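Local coordinates for protein separin (Saccharomyces cerevisiae, PDB 5U1T) that cleaves the MCD1/SCC1 subunit of cohesin at the onset of anaphase as a caspase-like cysteine protease that securin keeps inactive through most of the cell cycle, at residues A[835-840]-A[879-884]; A[874-879]-A[907-912]; A[894-897]-A[902-905]. One frame throughout, in Å; residues are numbered along the deposited sequence.

The three contacts lie in one part of the helical region of the chain, away from C1497, the probable catalytic cysteine. Contacts 1 and 2 have centres about 10 Å apart and use two sides of helix 872-881, with L879 common to both. They touch directly, Y880 CD1 of contact 1 coming within 3.4 Å of W909 CZ3 of contact 2. Contact 3, centred about 12 Å from contact 2, packs the connection that leads into helix 905-912, so it precedes W909 in the chain; L911 CD1 and F904 CZ, 4.2 Å apart, join the two. Contacts 1 and 3 do not touch, their centres being about 21 Å apart.

Contact 1: A[835-840]-A[879-884]; sequences CLHFLH and LYDNKE
H837, within helix 829-845, faces D881 at the C-terminal end of helix 872-881, and their CA atoms, 7.8 Å apart, are the nearest CA pair of the two segments. The chain then turns off this helix in a Schellman motif, with K883 at positive phi: E884 N donates to L879 O at 2.8 Å and K883 N to Y880 O at 3.0 Å.

Two histidines one helical turn apart reach toward the D881 carboxylate. H837 swings CG anti to its backbone nitrogen (chi1 168°), which carries the imidazole across to the acid, and ND1 donates to D881 OD2 with an N-H...O angle of 156°. The modelled separation of ND1 and OD2, 2.4 Å, is improbably short, and at this resolution the exact length is doubtful. OD2 meets the ring at its edge, near the ring plane, while the carboxylate is turned 50° from that plane. H840 meets the other oxygen, its ND1 lying 3.6 Å from D881 OD1, a packing distance, with ring and carboxylate steeply inclined to one another. Behind H840 stand T855 and L856 of helix 849-863. N882, the next residue after the acid, bonds through OD1 to N860 of that same helix.

Without the carboxylate, as with an alanine here, H837 ND1 is likely to lose its acceptor and its ring to turn more freely, with a gap opened beside H840.

The chemistry is that of a His-carboxylate pair joining two helices, the acid buried and H837 still partly exposed. An acid at a helix C-terminus sits where the helix dipole would be expected to disfavour negative charge, and the N-H of H837, perhaps with some positive charge on its ring, is likely to offset that cost.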
# COMPACT_ATOMS: atom_id res chain seq x y z
N CYS A 835 -9.26 9.34 -4.06
CA CYS A 835 -10.45 8.54 -4.27
C CYS A 835 -11.62 9.41 -4.73
O CYS A 835 -12.37 9.03 -5.61
CB CYS A 835 -10.84 7.80 -3.00
SG CYS A 835 -9.81 6.40 -2.61
N LEU A 836 -11.75 10.59 -4.13
CA LEU A 836 -12.81 11.50 -4.55
C LEU A 836 -12.59 12.00 -5.98
O LEU A 836 -13.57 12.27 -6.69
CB LEU A 836 -12.92 12.68 -3.58
CG LEU A 836 -13.58 12.34 -2.25
CD1 LEU A 836 -13.54 13.54 -1.30
CD2 LEU A 836 -15.00 11.85 -2.48
N HIS A 837 -11.33 12.13 -6.39
CA HIS A 837 -11.00 12.57 -7.73
C HIS A 837 -11.39 11.50 -8.72
O HIS A 837 -11.93 11.81 -9.78
CB HIS A 837 -9.51 12.87 -7.86
CG HIS A 837 -9.02 13.05 -9.28
ND1 HIS A 837 -9.28 14.18 -10.02
CD2 HIS A 837 -8.26 12.25 -10.06
CE1 HIS A 837 -8.71 14.07 -11.20
NE2 HIS A 837 -8.08 12.91 -11.25
N PHE A 838 -11.13 10.25 -8.35
CA PHE A 838 -11.49 9.10 -9.16
C PHE A 838 -13.00 8.92 -9.26
O PHE A 838 -13.53 8.77 -10.35
CB PHE A 838 -10.87 7.84 -8.59
CG PHE A 838 -11.16 6.62 -9.39
CD1 PHE A 838 -10.36 6.29 -10.47
CD2 PHE A 838 -12.24 5.82 -9.08
CE1 PHE A 838 -10.62 5.16 -11.22
CE2 PHE A 838 -12.52 4.70 -9.82
CZ PHE A 838 -11.71 4.36 -10.89
N LEU A 839 -13.70 8.94 -8.13
CA LEU A 839 -15.13 8.74 -8.14
C LEU A 839 -15.81 9.84 -8.96
O LEU A 839 -16.80 9.61 -9.66
CB LEU A 839 -15.68 8.71 -6.71
CG LEU A 839 -15.47 7.38 -5.99
CD1 LEU A 839 -15.92 7.47 -4.58
CD2 LEU A 839 -16.23 6.27 -6.68
N HIS A 840 -15.23 11.03 -8.91
CA HIS A 840 -15.80 12.13 -9.64
C HIS A 840 -15.73 11.86 -11.14
O HIS A 840 -16.72 12.06 -11.84
CB HIS A 840 -15.10 13.42 -9.30
CG HIS A 840 -15.46 14.55 -10.20
ND1 HIS A 840 -14.69 14.91 -11.29
CD2 HIS A 840 -16.54 15.37 -10.21
CE1 HIS A 840 -15.26 15.93 -11.91
NE2 HIS A 840 -16.38 16.22 -11.27
N LEU A 879 -6.28 20.73 -10.99
CA LEU A 879 -6.41 21.75 -12.03
C LEU A 879 -7.26 21.26 -13.20
O LEU A 879 -8.08 22.01 -13.74
CB LEU A 879 -5.03 22.18 -12.52
CG LEU A 879 -4.22 22.95 -11.48
CD1 LEU A 879 -2.88 23.40 -12.02
CD2 LEU A 879 -5.02 24.13 -11.00
N TYR A 880 -7.05 20.01 -13.58
CA TYR A 880 -7.85 19.31 -14.58
C TYR A 880 -9.34 19.28 -14.24
O TYR A 880 -10.17 19.75 -15.00
CB TYR A 880 -7.35 17.89 -14.73
CG TYR A 880 -8.01 17.11 -15.83
CD1 TYR A 880 -7.71 17.38 -17.15
CD2 TYR A 880 -8.90 16.09 -15.55
CE1 TYR A 880 -8.29 16.67 -18.16
CE2 TYR A 880 -9.49 15.37 -16.56
CZ TYR A 880 -9.17 15.66 -17.87
OH TYR A 880 -9.74 14.95 -18.90
N ASP A 881 -9.66 18.69 -13.09
CA ASP A 881 -11.01 18.68 -12.55
C ASP A 881 -11.67 20.04 -12.64
O ASP A 881 -12.87 20.12 -12.88
CB ASP A 881 -11.03 18.24 -11.09
CG ASP A 881 -10.93 16.75 -10.92
OD1 ASP A 881 -11.29 16.03 -11.86
OD2 ASP A 881 -10.49 16.29 -9.84
N ASN A 882 -10.92 21.12 -12.44
CA ASN A 882 -11.58 22.41 -12.38
C ASN A 882 -11.42 23.24 -13.65
O ASN A 882 -11.59 24.45 -13.63
CB ASN A 882 -11.06 23.20 -11.17
CG ASN A 882 -11.42 22.54 -9.83
OD1 ASN A 882 -12.49 22.78 -9.27
ND2 ASN A 882 -10.53 21.69 -9.33
N LYS A 883 -11.11 22.56 -14.76
CA LYS A 883 -11.02 23.18 -16.09
C LYS A 883 -9.89 24.19 -16.28
O LYS A 883 -9.93 25.00 -17.22
CB LYS A 883 -12.33 23.89 -16.44
CG LYS A 883 -13.54 23.01 -16.49
CD LYS A 883 -13.36 21.91 -17.49
CE LYS A 883 -14.63 21.13 -17.52
NZ LYS A 883 -15.16 21.11 -16.12
N GLU A 884 -8.89 24.16 -15.41
CA GLU A 884 -7.79 25.12 -15.56
C GLU A 884 -6.60 24.53 -16.29
O GLU A 884 -5.51 24.42 -15.74
CB GLU A 884 -7.40 25.66 -14.21
CG GLU A 884 -8.49 26.53 -13.68
CD GLU A 884 -8.24 26.94 -12.28
OE1 GLU A 884 -9.14 26.72 -11.44
OE2 GLU A 884 -7.13 27.47 -12.02

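Contact 2: A[874-879]-A[907-912]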
# COMPACT_ATOMS: atom_id res chain seq x y z
N SER A 874 -0.99 15.49 -7.63
CA SER A 874 -2.30 15.85 -7.09
C SER A 874 -2.78 17.21 -7.58
O SER A 874 -3.99 17.45 -7.67
CB SER A 874 -2.31 15.87 -5.56
OG SER A 874 -2.36 14.58 -5.02
N LEU A 875 -1.85 18.13 -7.85
CA LEU A 875 -2.20 19.48 -8.28
C LEU A 875 -2.76 19.49 -9.70
O LEU A 875 -3.78 20.13 -9.99
CB LEU A 875 -1.00 20.42 -8.19
CG LEU A 875 -1.26 21.84 -8.71
CD1 LEU A 875 -2.26 22.62 -7.86
CD2 LEU A 875 0.04 22.59 -8.86
N THR A 876 -2.08 18.77 -10.60
CA THR A 876 -2.55 18.68 -11.98
C THR A 876 -3.92 18.00 -12.02
O THR A 876 -4.79 18.41 -12.79
CB THR A 876 -1.55 17.95 -12.88
OG1 THR A 876 -1.27 16.65 -12.34
CG2 THR A 876 -0.27 18.75 -12.97
N MET A 877 -4.13 17.00 -11.16
CA MET A 877 -5.45 16.39 -11.05
C MET A 877 -6.48 17.41 -10.59
O MET A 877 -7.61 17.42 -11.07
CB MET A 877 -5.44 15.21 -10.09
CG MET A 877 -4.66 14.02 -10.60
SD MET A 877 -4.70 12.65 -9.44
CE MET A 877 -3.74 11.46 -10.37
N PHE A 878 -6.10 18.27 -9.65
CA PHE A 878 -7.04 19.27 -9.18
C PHE A 878 -7.33 20.29 -10.28
O PHE A 878 -8.49 20.66 -10.50
CB PHE A 878 -6.48 19.95 -7.92
CG PHE A 878 -7.33 21.07 -7.39
CD1 PHE A 878 -8.47 20.82 -6.66
CD2 PHE A 878 -6.96 22.39 -7.60
CE1 PHE A 878 -9.25 21.86 -6.15
CE2 PHE A 878 -7.73 23.43 -7.10
CZ PHE A 878 -8.87 23.17 -6.37
N LEU A 879 -6.28 20.73 -10.99
CA LEU A 879 -6.41 21.75 -12.03
C LEU A 879 -7.26 21.26 -13.20
O LEU A 879 -8.08 22.01 -13.74
CB LEU A 879 -5.03 22.18 -12.52
CG LEU A 879 -4.22 22.95 -11.48
CD1 LEU A 879 -2.88 23.40 -12.02
CD2 LEU A 879 -5.02 24.13 -11.00
N ASN A 907 3.69 15.54 -21.31
CA ASN A 907 3.16 14.87 -22.50
C ASN A 907 2.03 13.89 -22.22
O ASN A 907 1.14 13.70 -23.05
CB ASN A 907 4.29 14.15 -23.21
CG ASN A 907 4.88 14.99 -24.31
OD1 ASN A 907 4.23 15.93 -24.78
ND2 ASN A 907 6.10 14.66 -24.72
N LEU A 908 2.08 13.24 -21.05
CA LEU A 908 1.00 12.38 -20.61
C LEU A 908 -0.25 13.20 -20.43
O LEU A 908 -1.34 12.81 -20.85
CB LEU A 908 1.38 11.66 -19.33
CG LEU A 908 0.42 10.59 -18.82
CD1 LEU A 908 0.08 9.63 -19.92
CD2 LEU A 908 1.08 9.87 -17.69
N TRP A 909 -0.10 14.38 -19.82
CA TRP A 909 -1.23 15.28 -19.65
C TRP A 909 -1.74 15.83 -20.98
O TRP A 909 -2.92 16.18 -21.10
CB TRP A 909 -0.87 16.43 -18.70
CG TRP A 909 -1.17 16.05 -17.28
CD1 TRP A 909 -0.27 15.74 -16.30
CD2 TRP A 909 -2.47 15.85 -16.72
NE1 TRP A 909 -0.94 15.38 -15.15
CE2 TRP A 909 -2.29 15.45 -15.38
CE3 TRP A 909 -3.77 15.98 -17.21
CZ2 TRP A 909 -3.36 15.18 -14.52
CZ3 TRP A 909 -4.84 15.72 -16.35
CH2 TRP A 909 -4.63 15.32 -15.03
N LYS A 910 -0.87 15.91 -21.98
CA LYS A 910 -1.33 16.33 -23.31
C LYS A 910 -2.29 15.27 -23.85
O LYS A 910 -3.40 15.58 -24.25
CB LYS A 910 -0.15 16.57 -24.24
CG LYS A 910 0.41 17.97 -24.08
CD LYS A 910 1.75 18.16 -24.76
CE LYS A 910 2.30 19.55 -24.40
NZ LYS A 910 3.57 19.97 -25.10
N LEU A 911 -1.86 14.01 -23.79
CA LEU A 911 -2.73 12.87 -24.09
C LEU A 911 -4.05 12.86 -23.31
O LEU A 911 -5.07 12.49 -23.87
CB LEU A 911 -2.00 11.55 -23.85
CG LEU A 911 -0.67 11.35 -24.57
CD1 LEU A 911 -0.24 9.89 -24.55
CD2 LEU A 911 -0.77 11.85 -25.99
N HIS A 912 -4.08 13.26 -22.03
CA HIS A 912 -5.36 13.26 -21.32
C HIS A 912 -6.26 14.40 -21.78
O HIS A 912 -7.48 14.36 -21.61
CB HIS A 912 -5.18 13.37 -19.80
CG HIS A 912 -4.64 12.13 -19.17
ND1 HIS A 912 -3.83 12.16 -18.06
CD2 HIS A 912 -4.79 10.83 -19.49
CE1 HIS A 912 -3.49 10.92 -17.73
NE2 HIS A 912 -4.06 10.10 -18.59
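T876 meets the indole of W909 first, and their CA atoms are the nearest pair between residues 874-879 and 907-912, 8.5 Å apart. Its CB lies over one face of the ring system, offset toward the rim, at 3.5 Å from W909 NE1. OG1 occupies the position between the backbone N and the carbonyl carbon (chi1 55°), where it hydrogen-bonds back to I872 O one turn earlier in its own helix; the same oxygen is 3.1 Å from W909 NE1. Further along, the T876 carbonyl oxygen approaches the benzene end of the indole, 3.8 Å from W909 CH2. M877 follows beside that end: its CG packs against W909 CZ2 at 4.3 Å, and the rest of its side chain turns to R834 and H837 of helix 829-845. Across the indole from T876, H912 ND1 stands over the opposite face, so that W909 is held between a residue of helix 872-881 and one of its own helix. Y880 also meets the indole, its ring inclined to it.

The contact thus gathers round one large flat ring, and the bond from the threonine hydroxyl to I872 O fixes the rotation that sets CB over the indole face.

Contact 3: A[894-897]-A[902-905]; sequences LYFG and KTFL
The connection between helix 893-896 and helix 905-912 is closed by F896, the last residue of the first helix, packing against T903, just before the second helix, and L905, its first residue. After F896 the chain leaves the helix at G897 with positive phi, and it comes back so that T903 CA lies 8.3 Å from F896 CA.

The main contact is a CH-pi interaction. The T903 methyl, CG2, sits over the middle of the F896 ring, 3.6 Å from its centroid and only 11° off the ring normal. On the other face stands the preceding aromatic residue, Y895, whose CD1 lies 4.1 Å above the ring plane. L905 approaches differently: its CD2 reaches the edge of the phenyl ring near the plane, 4.1 Å from F896 CZ, and the two side chains run roughly at right angles.

One torsion gives the two branches of T903 separate tasks. With OG1 anti to the backbone nitrogen (chi1 169°), CG2 is directed at the ring while the hydroxyl oxygen accepts from L905 N at 2.9 Å. This bond, to the N-H two residues on, closes an ST turn and caps the entry to helix 905-912. The hydroxyl also bonds to L656 O, so this buried oxygen is engaged as acceptor and as donor.

The loop of L656, Y657 and M658 supports the rest of the connection: L656 and M658 pack on F896 and Y657 shares backbone hydrogen bonds with F904, while K902 forms a salt bridge with D661 of helix 659-672. Y895 leans on I872 and L905 on T873, both in the first turn of helix 872-881, so the two ends of the connection rest side by side on that helix.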
# COMPACT_ATOMS: atom_id res chain seq x y z
N LEU A 894 6.71 24.90 -13.89
CA LEU A 894 7.29 25.52 -12.70
C LEU A 894 7.72 24.50 -11.66
O LEU A 894 8.27 24.86 -10.63
CB LEU A 894 6.31 26.50 -12.05
CG LEU A 894 6.21 27.86 -12.72
CD1 LEU A 894 5.40 28.81 -11.85
CD2 LEU A 894 7.60 28.46 -13.05
N TYR A 895 7.45 23.23 -11.92
CA TYR A 895 7.76 22.18 -10.96
C TYR A 895 8.97 21.41 -11.44
O TYR A 895 9.80 21.02 -10.63
CB TYR A 895 6.56 21.24 -10.77
CG TYR A 895 6.72 20.19 -9.68
CD1 TYR A 895 7.37 18.99 -9.94
CD2 TYR A 895 6.19 20.39 -8.42
CE1 TYR A 895 7.50 18.02 -8.96
CE2 TYR A 895 6.31 19.42 -7.44
CZ TYR A 895 6.96 18.24 -7.71
OH TYR A 895 7.07 17.26 -6.73
N PHE A 896 9.09 21.21 -12.74
CA PHE A 896 10.28 20.55 -13.27
C PHE A 896 11.37 21.54 -13.68
O PHE A 896 12.55 21.17 -13.78
CB PHE A 896 9.92 19.66 -14.44
CG PHE A 896 9.14 18.45 -14.05
CD1 PHE A 896 9.78 17.33 -13.57
CD2 PHE A 896 7.77 18.45 -14.13
CE1 PHE A 896 9.07 16.23 -13.19
CE2 PHE A 896 7.05 17.35 -13.75
CZ PHE A 896 7.71 16.24 -13.28
N GLY A 897 10.99 22.80 -13.90
CA GLY A 897 11.94 23.82 -14.30
C GLY A 897 12.76 23.34 -15.47
O GLY A 897 12.22 22.97 -16.51
N LYS A 902 13.16 15.36 -19.02
CA LYS A 902 13.40 13.97 -18.61
C LYS A 902 12.15 13.32 -18.00
O LYS A 902 12.21 12.18 -17.52
CB LYS A 902 14.58 13.88 -17.63
CG LYS A 902 15.87 13.30 -18.26
CD LYS A 902 17.00 13.12 -17.23
CE LYS A 902 18.19 12.33 -17.83
NZ LYS A 902 19.18 11.84 -16.81
N THR A 903 11.04 14.04 -18.07
CA THR A 903 9.73 13.57 -17.65
C THR A 903 8.70 13.54 -18.81
O THR A 903 8.52 14.51 -19.56
CB THR A 903 9.18 14.44 -16.52
OG1 THR A 903 7.80 14.13 -16.29
CG2 THR A 903 9.29 15.90 -16.87
N PHE A 904 8.01 12.41 -18.94
CA PHE A 904 6.90 12.26 -19.87
C PHE A 904 5.63 12.86 -19.31
O PHE A 904 4.59 12.84 -19.97
CB PHE A 904 6.68 10.78 -20.20
CG PHE A 904 5.66 10.54 -21.28
CD1 PHE A 904 5.92 10.89 -22.59
CD2 PHE A 904 4.45 9.94 -20.97
CE1 PHE A 904 4.99 10.66 -23.58
CE2 PHE A 904 3.51 9.70 -21.96
CZ PHE A 904 3.78 10.06 -23.26
N LEU A 905 5.69 13.38 -18.09
CA LEU A 905 4.48 13.83 -17.41
C LEU A 905 3.75 14.99 -18.12
O LEU A 905 2.54 14.98 -18.21
CB LEU A 905 4.80 14.20 -15.96
CG LEU A 905 3.61 14.43 -15.03
CD1 LEU A 905 2.59 13.34 -15.22
CD2 LEU A 905 4.07 14.44 -13.60